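Local structure of xyloglucan-specific endo-beta-1,4-glucanase BoGH5A (Bacteroides ovatus, 3ZMR) at residues V171-A176 with L209-N214. The protein hydrolyses internal beta-1,4-glucosidic linkages in the backbone of xyloglucan, with retention of configuration, to release xyloglucan oligosaccharides. Numbering follows the deposited sequence.
Sequences VRIPVA and LYVIIN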
loop_
_atom_site.group_PDB
_atom_site.type_symbol
_atom_site.label_atom_id
_atom_site.label_comp_id
_atom_site.label_asym_id
_atom_site.label_seq_id
_atom_site.Cartn_x
_atom_site.Cartn_y
_atom_site.Cartn_z
ATOM N N VAL A 171 -6.410 -8.136 -11.994
ATOM C CA VAL A 171 -4.999 -8.477 -12.223
ATOM C C VAL A 171 -4.134 -7.359 -11.637
ATOM O O VAL A 171 -4.413 -6.166 -11.843
ATOM C CB VAL A 171 -4.667 -8.747 -13.706
ATOM C CG1 VAL A 171 -4.906 -7.545 -14.614
ATOM C CG2 VAL A 171 -3.251 -9.267 -13.867
ATOM N N ARG A 172 -3.138 -7.744 -10.843
ATOM C CA ARG A 172 -2.075 -6.836 -10.416
ATOM C C ARG A 172 -0.881 -7.047 -11.331
ATOM O O ARG A 172 -0.454 -8.190 -11.570
ATOM C CB ARG A 172 -1.700 -7.110 -8.955
ATOM C CG ARG A 172 -0.567 -6.255 -8.401
ATOM C CD ARG A 172 -0.467 -6.416 -6.911
ATOM N NE ARG A 172 0.591 -5.690 -6.224
ATOM C CZ ARG A 172 1.780 -6.204 -5.898
ATOM N NH1 ARG A 172 2.151 -7.408 -6.304
ATOM N NH2 ARG A 172 2.627 -5.511 -5.149
ATOM N N ILE A 173 -0.410 -5.936 -11.897
ATOM C CA ILE A 173 0.713 -5.867 -12.828
ATOM C C ILE A 173 1.824 -5.086 -12.136
ATOM O O ILE A 173 1.829 -3.849 -12.164
ATOM C CB ILE A 173 0.320 -5.220 -14.165
ATOM C CG1 ILE A 173 -0.878 -5.930 -14.787
ATOM C CG2 ILE A 173 1.504 -5.198 -15.127
ATOM C CD1 ILE A 173 -1.363 -5.353 -16.109
ATOM N N PRO A 174 2.769 -5.777 -11.475
ATOM C CA PRO A 174 3.953 -5.087 -10.970
ATOM C C PRO A 174 4.725 -4.447 -12.140
ATOM O O PRO A 174 4.815 -5.055 -13.229
ATOM C CB PRO A 174 4.771 -6.236 -10.350
ATOM C CG PRO A 174 3.772 -7.251 -9.971
ATOM C CD PRO A 174 2.776 -7.205 -11.071
ATOM N N VAL A 175 5.235 -3.241 -11.943
ATOM C CA VAL A 175 5.977 -2.545 -12.991
ATOM C C VAL A 175 7.248 -1.921 -12.420
ATOM O O VAL A 175 7.258 -1.329 -11.329
ATOM C CB VAL A 175 5.146 -1.422 -13.652
ATOM C CG1 VAL A 175 5.843 -0.881 -14.909
ATOM C CG2 VAL A 175 3.765 -1.916 -14.032
ATOM N N ALA A 176 8.320 -2.042 -13.206
ATOM C CA ALA A 176 9.571 -1.340 -12.968
ATOM C C ALA A 176 9.659 -0.277 -14.073
ATOM O O ALA A 176 9.152 -0.468 -15.194
ATOM C CB ALA A 176 10.748 -2.291 -13.120
ATOM N N LEU A 209 -11.101 -7.007 -16.997
ATOM C CA LEU A 209 -10.499 -7.048 -15.656
ATOM C C LEU A 209 -10.343 -5.674 -14.992
ATOM O O LEU A 209 -10.131 -4.665 -15.673
ATOM C CB LEU A 209 -9.116 -7.684 -15.775
ATOM C CG LEU A 209 -9.093 -9.132 -16.275
ATOM C CD1 LEU A 209 -7.673 -9.500 -16.674
ATOM C CD2 LEU A 209 -9.616 -10.063 -15.171
ATOM N N TYR A 210 -10.415 -5.643 -13.661
ATOM C CA TYR A 210 -9.775 -4.575 -12.890
ATOM C C TYR A 210 -8.282 -4.725 -13.013
ATOM O O TYR A 210 -7.769 -5.848 -13.021
ATOM C CB TYR A 210 -10.185 -4.607 -11.419
ATOM C CG TYR A 210 -11.606 -4.157 -11.142
ATOM C CD1 TYR A 210 -11.890 -2.838 -10.857
ATOM C CD2 TYR A 210 -12.650 -5.072 -11.115
ATOM C CE1 TYR A 210 -13.176 -2.420 -10.579
ATOM C CE2 TYR A 210 -13.942 -4.661 -10.871
ATOM C CZ TYR A 210 -14.195 -3.317 -10.612
ATOM O OH TYR A 210 -15.482 -2.893 -10.342
ATOM N N VAL A 211 -7.571 -3.595 -13.068
ATOM C CA VAL A 211 -6.119 -3.584 -13.246
ATOM C C VAL A 211 -5.482 -2.715 -12.176
ATOM O O VAL A 211 -5.934 -1.596 -11.963
ATOM C CB VAL A 211 -5.699 -3.095 -14.637
ATOM C CG1 VAL A 211 -4.186 -3.045 -14.751
ATOM C CG2 VAL A 211 -6.347 -3.998 -15.709
ATOM N N ILE A 212 -4.465 -3.228 -11.508
ATOM C CA ILE A 212 -3.638 -2.505 -10.578
ATOM C C ILE A 212 -2.215 -2.404 -11.138
ATOM O O ILE A 212 -1.619 -3.443 -11.481
ATOM C CB ILE A 212 -3.581 -3.204 -9.204
ATOM C CG1 ILE A 212 -4.950 -3.314 -8.537
ATOM C CG2 ILE A 212 -2.598 -2.492 -8.284
ATOM C CD1 ILE A 212 -5.042 -4.383 -7.462
ATOM N N ILE A 213 -1.673 -1.199 -11.271
ATOM C CA ILE A 213 -0.248 -0.996 -11.604
ATOM C C ILE A 213 0.456 -0.344 -10.424
ATOM O O ILE A 213 -0.142 0.474 -9.713
ATOM C CB ILE A 213 -0.034 -0.179 -12.888
ATOM C CG1 ILE A 213 -0.695 1.198 -12.817
ATOM C CG2 ILE A 213 -0.521 -0.980 -14.090
ATOM C CD1 ILE A 213 -0.375 2.082 -14.006
ATOM N N ASN A 214 1.713 -0.684 -10.208
ATOM C CA ASN A 214 2.501 -0.119 -9.131
ATOM C C ASN A 214 3.853 0.386 -9.631
ATOM O O ASN A 214 4.123 0.421 -10.834
ATOM C CB ASN A 214 2.629 -1.097 -7.972
ATOM C CG ASN A 214 3.665 -2.180 -8.201
ATOM O OD1 ASN A 214 4.291 -2.265 -9.263
ATOM N ND2 ASN A 214 3.795 -3.062 -7.236
HETATM O O HOH W 1 1.944 -2.727 -4.702
#
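V171, R172 and I173 pair in parallel with V211, I212 and I213, and the strand directions diverge by 21°. Three backbone hydrogen bonds join them: V171 N to Y210 O, I212 N to V171 O, and I173 N to I212 O, the last the shortest at 2.8 Å. CA-H...O contacts from V211 to V171 O and from I213 to I173 O supplement the ladder.

Past I173 the N214 side chain takes over from the backbone. With chi1 at 79°, its CG sits between backbone N and carbonyl carbon and turns the amide toward the P174-V175 backbone. N214 OD1 accepts V175 N at 3.0 Å, nearly in line with its C=O bond, and P174 CA lies 3.3 Å from the same oxygen. N214 ND2 lies obliquely beside R172 NH2, two donors that do not bond each other, the guanidinium and amide planes 79° apart. A water relieves the mismatch, accepting from R172 NH2 at 2.9 Å, in the guanidinium plane. It also accepts from N214 ND2 at 3.2 Å, and N214 ND2 hydrogen-bonds H216 ND1 as well. An alanine here removes OD1 and ND2, and would probably leave V175 N without its acceptor and the water freer to shift.

Apolar contacts fill the face bearing V171, I173, V211 and I213. V171 CG1 meets L209 CD1 and V211 CG2, each at 4.0 Å, while I173 CD1 reaches V211 CG1 at 3.9 Å. Helices 157-165 and 191-206 cover this layer.

From the other face R172 extends to salt bridges with E334 and E395, the inferred nucleophile, and to hydrogen bonds with N127 and substrate-binding N261. Strands 170-173 and 210-214 are the adjacent second and third strands of the eight-stranded TIM barrel of family 5 glycoside hydrolases, with aliphatic side chains against the helices and R172 directed into the active site.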